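Ribose-phosphate pyrophosphokinase (Thermus thermophilus, PDB 7PN0) catalyses the transfer of the diphosphate group of ATP to ribose 5-phosphate, giving 5-phospho-alpha-D-ribosyl 1-diphosphate (PRPP) and AMP. Local coordinates at residues Q56-P61 with A86-F91; F91-S96 with S105-L110; M126-P131 with V141-A146. All coordinates share one frame; numbering follows the deposited sequence.

How the contacts relate
All three contacts are mainly buried, but they differ in place and chemistry. Contacts 1 and 3 lie near the centre of the chain, about 9 Å and 8 Å from it, centre to centre. Both sit where strands of the five-stranded parallel sheet end. Contact 1 is mostly aromatic and backbone-bonded. Contact 3 adds a histidine that accepts a backbone N-H, and a bound sulfate. Contact 2 is farther out, about 14 Å from the chain centre, with more of its residues (seven, against three in contact 1) near a second subunit. It joins a loop to the start of helix 107-118 and holds the adenine of ADP. Phe91 belongs to contacts 1 and 2. His129 of contact 3 reaches the ADP phosphate.

Contact 1: residues Q56-P61 with A86-F91; sequences QSFVPP and AVIPYF
Phe58 lays its ring against Ile88 and Phe91, while its backbone is tied to Tyr90. The side chain starts beside a carbonyl: Phe58 CB is 3.5 Å from Tyr90 O. Tyr90 O also accepts the backbone N-H of Phe58, with Phe58 N to Tyr90 O at 3.0 Å. CG stands beside the backbone N and anti to the carbonyl carbon (chi1 -80°). CD1 then passes both Tyr90 O and Ile88 CG2. CE1 touches that same methyl, with Phe58 CE1 to Ile88 CG2 at 3.7 Å, and also reaches CD1 of Phe91. At the tip, CZ meets CD1 and CE1 of Phe91. Phe91 CD1 sits over the centre of the Phe58 ring. The two side chains lie side by side and point the same way, yet their planes stand at 71°. This is an edge-to-face pair with Phe91 giving the edge.

Polar links run beside the rings. Gln56 N donates to Val87 O at 2.9 Å. Ile88 CA makes a CA-H...O contact with Gln56 O. Tyr90 N donates to Ser57 OG at 3.2 Å in a bent bond (137°). That hydroxyl also pairs with the carbonyl of Thr272, and the ring of Pro89 packs against it.

Phe58 is the centre of an inverse gamma turn just past strand 51-55. That strand runs parallel to strand 83-88, and helix 62-78 makes the beta-alpha-beta crossover between them. The Phe58 ring rests on Leu66 of helix 62-78 and Ile111 of helix 107-118, at the end of the two strands.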
loop_
_atom_site.group_PDB
_atom_site.type_symbol
_atom_site.label_atom_id
_atom_site.label_comp_id
_atom_site.label_asym_id
_atom_site.label_seq_id
_atom_site.Cartn_x
_atom_site.Cartn_y
_atom_site.Cartn_z
ATOM N N GLN A 56 -5.107 -0.581 25.836
ATOM C CA GLN A 56 -5.746 0.767 25.898
ATOM C C GLN A 56 -7.230 0.635 25.612
ATOM O O GLN A 56 -7.579 0.064 24.569
ATOM C CB GLN A 56 -5.102 1.718 24.894
ATOM C CG GLN A 56 -5.573 3.149 25.078
ATOM C CD GLN A 56 -4.717 3.877 26.082
ATOM O OE1 GLN A 56 -4.616 3.497 27.254
ATOM N NE2 GLN A 56 -4.054 4.910 25.613
ATOM N N SER A 57 -8.080 1.145 26.518
ATOM C CA SER A 57 -9.541 1.253 26.292
ATOM C C SER A 57 -9.868 2.684 25.878
ATOM O O SER A 57 -9.145 3.627 26.276
ATOM C CB SER A 57 -10.344 0.799 27.487
ATOM O OG SER A 57 -10.325 -0.604 27.557
ATOM N N PHE A 58 -10.946 2.843 25.103
ATOM C CA PHE A 58 -11.404 4.140 24.568
ATOM C C PHE A 58 -12.334 4.790 25.588
ATOM O O PHE A 58 -13.539 4.857 25.360
ATOM C CB PHE A 58 -12.094 3.928 23.223
ATOM C CG PHE A 58 -11.148 3.757 22.075
ATOM C CD1 PHE A 58 -10.286 2.674 22.008
ATOM C CD2 PHE A 58 -11.076 4.714 21.076
ATOM C CE1 PHE A 58 -9.355 2.555 20.987
ATOM C CE2 PHE A 58 -10.169 4.559 20.032
ATOM C CZ PHE A 58 -9.359 3.449 19.967
ATOM N N VAL A 59 -11.754 5.253 26.693
ATOM C CA VAL A 59 -12.461 5.956 27.801
ATOM C C VAL A 59 -11.918 7.378 27.907
ATOM O O VAL A 59 -10.834 7.700 27.387
ATOM C CB VAL A 59 -12.299 5.194 29.129
ATOM C CG1 VAL A 59 -12.928 3.802 29.069
ATOM C CG2 VAL A 59 -10.844 5.074 29.519
ATOM N N PRO A 60 -12.674 8.302 28.544
ATOM C CA PRO A 60 -12.253 9.703 28.573
ATOM C C PRO A 60 -10.939 9.841 29.323
ATOM O O PRO A 60 -10.785 9.190 30.332
ATOM C CB PRO A 60 -13.422 10.452 29.232
ATOM C CG PRO A 60 -14.611 9.532 28.999
ATOM C CD PRO A 60 -14.057 8.127 29.023
ATOM N N PRO A 61 -9.974 10.684 28.867
ATOM C CA PRO A 61 -10.061 11.430 27.587
ATOM C C PRO A 61 -9.771 10.552 26.350
ATOM O O PRO A 61 -8.689 10.011 26.210
ATOM C CB PRO A 61 -8.973 12.506 27.752
ATOM C CG PRO A 61 -7.942 11.829 28.630
ATOM C CD PRO A 61 -8.767 11.035 29.624
ATOM N N ALA A 86 -2.627 -4.530 19.333
ATOM C CA ALA A 86 -3.454 -3.537 20.035
ATOM C C ALA A 86 -4.463 -4.333 20.859
ATOM O O ALA A 86 -5.376 -4.912 20.293
ATOM C CB ALA A 86 -4.152 -2.577 19.117
ATOM N N VAL A 87 -4.298 -4.312 22.170
ATOM C CA VAL A 87 -5.310 -4.867 23.102
ATOM C C VAL A 87 -6.239 -3.721 23.486
ATOM O O VAL A 87 -5.835 -2.815 24.208
ATOM C CB VAL A 87 -4.675 -5.555 24.312
ATOM C CG1 VAL A 87 -5.758 -6.141 25.180
ATOM C CG2 VAL A 87 -3.681 -6.623 23.864
ATOM N N ILE A 88 -7.448 -3.769 22.972
ATOM C CA ILE A 88 -8.438 -2.669 23.085
ATOM C C ILE A 88 -9.640 -3.297 23.747
ATOM O O ILE A 88 -10.558 -3.757 23.072
ATOM C CB ILE A 88 -8.812 -2.070 21.710
ATOM C CG1 ILE A 88 -7.560 -1.628 20.953
ATOM C CG2 ILE A 88 -9.809 -0.948 21.908
ATOM C CD1 ILE A 88 -7.855 -1.147 19.538
ATOM N N PRO A 89 -9.679 -3.329 25.090
ATOM C CA PRO A 89 -10.769 -4.019 25.780
ATOM C C PRO A 89 -12.125 -3.376 25.489
ATOM O O PRO A 89 -13.067 -4.121 25.262
ATOM C CB PRO A 89 -10.384 -3.948 27.263
ATOM C CG PRO A 89 -8.919 -3.735 27.238
ATOM C CD PRO A 89 -8.627 -2.873 26.014
ATOM N N TYR A 90 -12.192 -2.050 25.399
ATOM C CA TYR A 90 -13.423 -1.335 25.003
ATOM C C TYR A 90 -13.126 -0.418 23.813
ATOM O O TYR A 90 -12.434 0.550 23.981
ATOM C CB TYR A 90 -14.015 -0.516 26.134
ATOM C CG TYR A 90 -15.207 0.337 25.748
ATOM C CD1 TYR A 90 -16.267 -0.187 25.023
ATOM C CD2 TYR A 90 -15.247 1.690 26.051
ATOM C CE1 TYR A 90 -17.339 0.610 24.622
ATOM C CE2 TYR A 90 -16.312 2.501 25.676
ATOM C CZ TYR A 90 -17.356 1.958 24.947
ATOM O OH TYR A 90 -18.426 2.733 24.610
ATOM N N PHE A 91 -13.729 -0.732 22.680
ATOM C CA PHE A 91 -13.569 0.019 21.420
ATOM C C PHE A 91 -14.847 0.839 21.238
ATOM O O PHE A 91 -15.779 0.363 20.586
ATOM C CB PHE A 91 -13.293 -0.914 20.248
ATOM C CG PHE A 91 -13.046 -0.197 18.955
ATOM C CD1 PHE A 91 -12.418 1.050 18.920
ATOM C CD2 PHE A 91 -13.467 -0.735 17.757
ATOM C CE1 PHE A 91 -12.157 1.693 17.726
ATOM C CE2 PHE A 91 -13.218 -0.072 16.559
ATOM C CZ PHE A 91 -12.547 1.126 16.543
#

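Contact 2: residues F91-S96 with S105-L110; sequences FSYARS and SITARL. With ADP (adenosine-5'-diphosphate), chain C.
Ser96 OG bonds both ADP and a water, and the water leads on to Thr107. It donates to N7 of the ADP adenine, Ser96 OG to N7 2.7 Å. It accepts from the water, whose oxygen is 2.8 Å from Ser96 OG. The water also bonds Thr107 OG1. The Ser96 hydroxyl lies beside its own backbone N, anti to the carbonyl carbon (chi1 -62°). The two side chains also touch directly, Ser96 CB to Thr107 CB 3.8 Å.

The backbone adds one bond across the contact. Ala108 N donates to Ser96 O at 3.1 Å. Ala108 N is in the first turn of helix 107-118, so the loop carbonyl supplies an acceptor there. Ile106 is the N-cap of this helix, and its own oxygen takes the N-H groups of Arg109 and Leu110. Residues 92-95 form a 3-10 segment, and Ser92, Tyr93, Arg95 and Ser96 belong to the ADP pocket. Asn36 of the second subunit also bonds ADP, consistent with a nucleotide site shared between subunits.

Arg95 turns one guanidinium face to the base. N3 of ADP lies over its centre, 3.4 Å from Arg95 CZ. Glu220 pairs with the Arg95 charge.

Packing completes the join. Ala108 CB presses on the backbone of Tyr93, 3.1 Å from Tyr93 O, which is tight. Thr107 CG2 meets the Tyr93 ring at CD1 and CE1, and these two side chains cross obliquely. Phe91 brings its rim to the helix: its CZ is 3.9 Å from Ala108 O, near the ring plane.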
loop_
_atom_site.group_PDB
_atom_site.type_symbol
_atom_site.label_atom_id
_atom_site.label_comp_id
_atom_site.label_asym_id
_atom_site.label_seq_id
_atom_site.Cartn_x
_atom_site.Cartn_y
_atom_site.Cartn_z
ATOM N N PHE A 91 -13.729 -0.732 22.680
ATOM C CA PHE A 91 -13.569 0.019 21.420
ATOM C C PHE A 91 -14.847 0.839 21.238
ATOM O O PHE A 91 -15.779 0.363 20.586
ATOM C CB PHE A 91 -13.293 -0.914 20.248
ATOM C CG PHE A 91 -13.046 -0.197 18.955
ATOM C CD1 PHE A 91 -12.418 1.050 18.920
ATOM C CD2 PHE A 91 -13.467 -0.735 17.757
ATOM C CE1 PHE A 91 -12.157 1.693 17.726
ATOM C CE2 PHE A 91 -13.218 -0.072 16.559
ATOM C CZ PHE A 91 -12.547 1.126 16.543
ATOM N N SER A 92 -14.872 2.012 21.873
ATOM C CA SER A 92 -16.087 2.879 21.927
ATOM C C SER A 92 -16.552 3.192 20.506
ATOM O O SER A 92 -17.787 3.247 20.258
ATOM C CB SER A 92 -15.807 4.129 22.701
ATOM O OG SER A 92 -14.897 5.001 22.026
ATOM N N TYR A 93 -15.602 3.456 19.606
ATOM C CA TYR A 93 -15.965 3.917 18.247
ATOM C C TYR A 93 -16.575 2.789 17.418
ATOM O O TYR A 93 -17.021 3.094 16.265
ATOM C CB TYR A 93 -14.803 4.604 17.539
ATOM C CG TYR A 93 -14.549 6.038 17.935
ATOM C CD1 TYR A 93 -15.353 7.062 17.432
ATOM C CD2 TYR A 93 -13.521 6.375 18.804
ATOM C CE1 TYR A 93 -15.129 8.392 17.744
ATOM C CE2 TYR A 93 -13.283 7.698 19.130
ATOM C CZ TYR A 93 -14.071 8.708 18.586
ATOM O OH TYR A 93 -13.859 9.999 18.937
ATOM N N ALA A 94 -16.717 1.574 17.954
ATOM C CA ALA A 94 -17.489 0.520 17.256
ATOM C C ALA A 94 -18.931 1.028 17.068
ATOM O O ALA A 94 -19.623 0.516 16.209
ATOM C CB ALA A 94 -17.442 -0.810 17.981
ATOM N N ARG A 95 -19.397 1.994 17.843
ATOM C CA ARG A 95 -20.779 2.512 17.672
ATOM C C ARG A 95 -20.879 3.321 16.378
ATOM O O ARG A 95 -21.967 3.538 15.907
ATOM C CB ARG A 95 -21.180 3.391 18.849
ATOM C CG ARG A 95 -21.281 2.614 20.140
ATOM C CD ARG A 95 -21.707 3.415 21.360
ATOM N NE ARG A 95 -23.006 4.057 21.164
ATOM C CZ ARG A 95 -23.572 4.870 22.058
ATOM N NH1 ARG A 95 -22.954 5.122 23.210
ATOM N NH2 ARG A 95 -24.733 5.431 21.765
ATOM N N SER A 96 -19.759 3.823 15.884
ATOM C CA SER A 96 -19.696 4.666 14.665
ATOM C C SER A 96 -19.435 3.743 13.485
ATOM O O SER A 96 -18.326 3.805 12.883
ATOM C CB SER A 96 -18.627 5.723 14.791
ATOM O OG SER A 96 -18.899 6.616 15.860
ATOM N N SER A 105 -18.105 10.569 9.011
ATOM C CA SER A 105 -17.034 9.554 9.079
ATOM C C SER A 105 -17.619 8.259 9.643
ATOM O O SER A 105 -18.345 8.301 10.653
ATOM C CB SER A 105 -15.881 10.054 9.930
ATOM O OG SER A 105 -14.873 9.044 10.022
ATOM N N ILE A 106 -17.308 7.136 9.021
ATOM C CA ILE A 106 -17.546 5.797 9.629
ATOM C C ILE A 106 -16.331 5.547 10.517
ATOM O O ILE A 106 -15.318 4.965 10.038
ATOM C CB ILE A 106 -17.765 4.722 8.564
ATOM C CG1 ILE A 106 -18.883 5.097 7.584
ATOM C CG2 ILE A 106 -18.018 3.390 9.242
ATOM C CD1 ILE A 106 -19.033 4.132 6.432
ATOM N N THR A 107 -16.330 6.223 11.654
ATOM C CA THR A 107 -15.114 6.396 12.480
ATOM C C THR A 107 -14.506 5.059 12.934
ATOM O O THR A 107 -13.283 5.034 13.064
ATOM C CB THR A 107 -15.365 7.329 13.656
ATOM O OG1 THR A 107 -16.296 8.307 13.197
ATOM C CG2 THR A 107 -14.059 7.940 14.076
ATOM N N ALA A 108 -15.280 3.984 13.102
ATOM C CA ALA A 108 -14.726 2.659 13.469
ATOM C C ALA A 108 -13.780 2.181 12.361
ATOM O O ALA A 108 -12.699 1.691 12.669
ATOM C CB ALA A 108 -15.855 1.693 13.711
ATOM N N ARG A 109 -14.128 2.447 11.096
ATOM C CA ARG A 109 -13.263 2.013 9.976
ATOM C C ARG A 109 -12.045 2.922 9.913
ATOM O O ARG A 109 -10.920 2.446 9.714
ATOM C CB ARG A 109 -14.072 1.990 8.671
ATOM C CG ARG A 109 -13.202 1.903 7.420
ATOM C CD ARG A 109 -12.444 0.602 7.353
ATOM N NE ARG A 109 -11.466 0.611 6.302
ATOM C CZ ARG A 109 -11.564 -0.018 5.132
ATOM N NH1 ARG A 109 -10.565 0.033 4.257
ATOM N NH2 ARG A 109 -12.650 -0.713 4.848
ATOM N N LEU A 110 -12.248 4.222 10.071
ATOM C CA LEU A 110 -11.108 5.156 10.017
ATOM C C LEU A 110 -10.101 4.732 11.079
ATOM O O LEU A 110 -8.874 4.686 10.787
ATOM C CB LEU A 110 -11.579 6.589 10.287
ATOM C CG LEU A 110 -10.451 7.566 10.523
ATOM C CD1 LEU A 110 -9.610 7.728 9.289
ATOM C CD2 LEU A 110 -11.010 8.909 11.000
HETATM P PB ADP C . -27.247 1.554 17.791
HETATM O O1B ADP C . -27.535 0.047 17.791
HETATM O O2B ADP C . -25.845 1.878 17.329
HETATM O O3B ADP C . -27.641 2.317 19.040
HETATM P PA ADP C . -28.011 3.432 15.931
HETATM O O1A ADP C . -26.847 3.257 15.005
HETATM O O2A ADP C . -29.305 3.901 15.358
HETATM O O3A ADP C . -28.283 2.060 16.684
HETATM O "O5'" ADP C . -27.579 4.350 17.201
HETATM C "C5'" ADP C . -26.373 5.172 17.149
HETATM C "C4'" ADP C . -26.595 6.514 17.822
HETATM O "O4'" ADP C . -25.414 6.820 18.622
HETATM C "C3'" ADP C . -26.764 7.726 16.891
HETATM O "O3'" ADP C . -27.210 7.412 15.575
HETATM C "C2'" ADP C . -25.319 8.166 16.688
HETATM O "O2'" ADP C . -25.261 9.526 16.348
HETATM C "C1'" ADP C . -24.684 7.870 18.045
HETATM N N9 ADP C . -23.279 7.471 17.951
HETATM C C8 ADP C . -22.558 7.151 16.816
HETATM N N7 ADP C . -21.291 6.877 17.054
HETATM C C5 ADP C . -21.170 7.042 18.426
HETATM C C6 ADP C . -20.081 6.913 19.302
HETATM N N6 ADP C . -18.871 6.532 18.895
HETATM N N1 ADP C . -20.285 7.152 20.628
HETATM C C2 ADP C . -21.520 7.495 21.017
HETATM N N3 ADP C . -22.620 7.629 20.284
HETATM C C4 ADP C . -22.383 7.411 18.983
HETATM O O HOH W 1 -18.044 9.209 15.140
#

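Contact 3: residues M126-P131 with V141-A146; sequences MTLHSP and VDHLSA. With ADP (adenosine-5'-diphosphate), chain C; SO4 (sulfate ion), chain F.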
loop_
_atom_site.group_PDB
_atom_site.type_symbol
_atom_site.label_atom_id
_atom_site.label_comp_id
_atom_site.label_asym_id
_atom_site.label_seq_id
_atom_site.Cartn_x
_atom_site.Cartn_y
_atom_site.Cartn_z
ATOM N N MET A 126 -13.082 -7.033 23.018
ATOM C CA MET A 126 -14.201 -7.766 23.656
ATOM C C MET A 126 -15.492 -7.023 23.344
ATOM O O MET A 126 -15.494 -5.800 23.372
ATOM C CB MET A 126 -14.003 -7.914 25.160
ATOM C CG MET A 126 -15.202 -8.513 25.883
ATOM S SD MET A 126 -14.842 -8.764 27.663
ATOM C CE MET A 126 -13.946 -10.304 27.605
ATOM N N THR A 127 -16.545 -7.767 23.093
ATOM C CA THR A 127 -17.903 -7.213 22.899
ATOM C C THR A 127 -17.859 -5.951 22.016
ATOM O O THR A 127 -18.249 -4.835 22.477
ATOM C CB THR A 127 -18.602 -6.990 24.243
ATOM O OG1 THR A 127 -18.495 -8.164 25.058
ATOM C CG2 THR A 127 -20.057 -6.626 24.032
ATOM N N LEU A 128 -17.553 -6.103 20.731
ATOM C CA LEU A 128 -17.750 -5.000 19.745
ATOM C C LEU A 128 -19.224 -4.632 19.682
ATOM O O LEU A 128 -20.066 -5.523 19.803
ATOM C CB LEU A 128 -17.268 -5.426 18.374
ATOM C CG LEU A 128 -15.762 -5.547 18.288
ATOM C CD1 LEU A 128 -15.386 -6.239 17.008
ATOM C CD2 LEU A 128 -15.106 -4.177 18.399
ATOM N N HIS A 129 -19.513 -3.347 19.578
ATOM C CA HIS A 129 -20.895 -2.817 19.524
ATOM C C HIS A 129 -21.687 -3.523 18.423
ATOM O O HIS A 129 -22.853 -3.878 18.647
ATOM C CB HIS A 129 -20.868 -1.309 19.285
ATOM C CG HIS A 129 -22.245 -0.768 19.110
ATOM N ND1 HIS A 129 -23.153 -0.721 20.177
ATOM C CD2 HIS A 129 -22.904 -0.338 18.006
ATOM C CE1 HIS A 129 -24.299 -0.230 19.719
ATOM N NE2 HIS A 129 -24.167 0.030 18.403
ATOM N N SER A 130 -21.068 -3.739 17.264
ATOM C CA SER A 130 -21.676 -4.545 16.185
ATOM C C SER A 130 -20.636 -5.526 15.676
ATOM O O SER A 130 -19.463 -5.183 15.573
ATOM C CB SER A 130 -22.265 -3.685 15.115
ATOM O OG SER A 130 -21.257 -3.087 14.270
ATOM N N PRO A 131 -21.044 -6.748 15.309
ATOM C CA PRO A 131 -20.080 -7.735 14.831
ATOM C C PRO A 131 -19.485 -7.401 13.455
ATOM O O PRO A 131 -18.377 -7.848 13.173
ATOM C CB PRO A 131 -20.933 -9.000 14.808
ATOM C CG PRO A 131 -22.311 -8.483 14.440
ATOM C CD PRO A 131 -22.440 -7.246 15.298
ATOM N N VAL A 141 -8.233 -9.992 13.993
ATOM C CA VAL A 141 -8.913 -9.502 15.209
ATOM C C VAL A 141 -9.357 -10.737 16.001
ATOM O O VAL A 141 -9.933 -11.605 15.439
ATOM C CB VAL A 141 -10.086 -8.557 14.917
ATOM C CG1 VAL A 141 -10.846 -8.230 16.186
ATOM C CG2 VAL A 141 -9.659 -7.284 14.150
ATOM N N ASP A 142 -8.947 -10.827 17.241
ATOM C CA ASP A 142 -9.536 -11.827 18.163
ATOM C C ASP A 142 -10.586 -11.083 18.983
ATOM O O ASP A 142 -10.246 -10.153 19.702
ATOM C CB ASP A 142 -8.473 -12.539 18.992
ATOM C CG ASP A 142 -7.611 -13.475 18.160
ATOM O OD1 ASP A 142 -8.177 -14.315 17.404
ATOM O OD2 ASP A 142 -6.400 -13.303 18.186
ATOM N N HIS A 143 -11.831 -11.474 18.797
ATOM C CA HIS A 143 -13.011 -10.823 19.407
ATOM C C HIS A 143 -13.501 -11.722 20.549
ATOM O O HIS A 143 -14.132 -12.721 20.235
ATOM C CB HIS A 143 -14.062 -10.586 18.317
ATOM C CG HIS A 143 -15.299 -9.902 18.762
ATOM N ND1 HIS A 143 -16.412 -9.867 17.966
ATOM C CD2 HIS A 143 -15.607 -9.241 19.902
ATOM C CE1 HIS A 143 -17.377 -9.226 18.603
ATOM N NE2 HIS A 143 -16.908 -8.840 19.789
ATOM N N LEU A 144 -13.234 -11.355 21.804
ATOM C CA LEU A 144 -13.647 -12.163 22.985
ATOM C C LEU A 144 -15.119 -11.863 23.294
ATOM O O LEU A 144 -15.556 -10.704 23.157
ATOM C CB LEU A 144 -12.760 -11.789 24.174
ATOM C CG LEU A 144 -11.264 -12.035 24.032
ATOM C CD1 LEU A 144 -10.524 -11.649 25.296
ATOM C CD2 LEU A 144 -10.949 -13.463 23.643
ATOM N N SER A 145 -15.837 -12.870 23.787
ATOM C CA SER A 145 -17.222 -12.749 24.278
ATOM C C SER A 145 -17.238 -12.637 25.809
ATOM O O SER A 145 -16.472 -13.396 26.470
ATOM C CB SER A 145 -18.006 -13.937 23.851
ATOM O OG SER A 145 -19.322 -13.865 24.386
ATOM N N ALA A 146 -18.091 -11.766 26.332
ATOM C CA ALA A 146 -18.415 -11.646 27.782
ATOM C C ALA A 146 -19.560 -12.585 28.156
ATOM O O ALA A 146 -19.871 -12.644 29.357
ATOM C CB ALA A 146 -18.773 -10.241 28.150
HETATM P PB ADP C . -27.247 1.554 17.791
HETATM O O1B ADP C . -27.535 0.047 17.791
HETATM O O2B ADP C . -25.845 1.878 17.329
HETATM O O3B ADP C . -27.641 2.317 19.040
HETATM P PA ADP C . -28.011 3.432 15.931
HETATM O O1A ADP C . -26.847 3.257 15.005
HETATM O O2A ADP C . -29.305 3.901 15.358
HETATM O O3A ADP C . -28.283 2.060 16.684
HETATM O "O5'" ADP C . -27.579 4.350 17.201
HETATM C "C5'" ADP C . -26.373 5.172 17.149
HETATM C "C4'" ADP C . -26.595 6.514 17.822
HETATM O "O4'" ADP C . -25.414 6.820 18.622
HETATM C "C3'" ADP C . -26.764 7.726 16.891
HETATM O "O3'" ADP C . -27.210 7.412 15.575
HETATM C "C2'" ADP C . -25.319 8.166 16.688
HETATM O "O2'" ADP C . -25.261 9.526 16.348
HETATM C "C1'" ADP C . -24.684 7.870 18.045
HETATM N N9 ADP C . -23.279 7.471 17.951
HETATM C C8 ADP C . -22.558 7.151 16.816
HETATM N N7 ADP C . -21.291 6.877 17.054
HETATM C C5 ADP C . -21.170 7.042 18.426
HETATM C C6 ADP C . -20.081 6.913 19.302
HETATM N N6 ADP C . -18.871 6.532 18.895
HETATM N N1 ADP C . -20.285 7.152 20.628
HETATM C C2 ADP C . -21.520 7.495 21.017
HETATM N N3 ADP C . -22.620 7.629 20.284
HETATM C C4 ADP C . -22.383 7.411 18.983
HETATM S S SO4 F . -20.667 -10.643 23.318
HETATM O O1 SO4 F . -20.359 -11.947 22.787
HETATM O O2 SO4 F . -19.743 -10.377 24.401
HETATM O O3 SO4 F . -22.052 -10.613 23.845
HETATM O O4 SO4 F . -20.492 -9.653 22.311
#
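Met126 and Leu144 pair as neighbours in parallel strands, and their side chains lie on the same face of the sheet. Two kinds of interaction join the segments, and both segments also bind a sulfate.

Hydrogen bonds come first. Thr127 N donates to Leu144 O at 3.1 Å. One residue on, Leu128 N donates to a side chain, His143 NE2, at 3.0 Å. The N-H points well at the nitrogen (166°), but Leu128 N stands 37° out of the ring plane. His143 CG is anti to its backbone N (chi1 -178°), which starts the ring on its course to the loop.

Apolar packing comes second. Leu128 CD1 sits over one face of the His143 ring, 3.9 Å from its centroid, a CH-pi contact. An alanine in place of His143 would probably leave Leu128 N without its acceptor and open a gap beside Leu128 CD1. Met126 crosses Leu144 at about a right angle. The Met126 chain bends at its last torsion, and its CE rests 3.9 Å from Leu144 CB.

The sulfate, probably from the crystallisation liquor, lies between Thr127 and residues 145-146. Thr127 OG1 donates to sulfate O2 at 2.6 Å, and Ala146 N donates to the same oxygen at 2.9 Å. Ser145 OG donates to sulfate O1 at 2.7 Å and also accepts from the backbone N of Glu147. Arg175 bonds the ion as well.

Farther along the loop, His129 NE2 donates to O2B of the ADP beta-phosphate at 2.7 Å. The arrangement is that of a parallel alpha/beta sheet, where loops at the strand ends hold ligands: ADP at His129, and an anion near the start of helix 147-157.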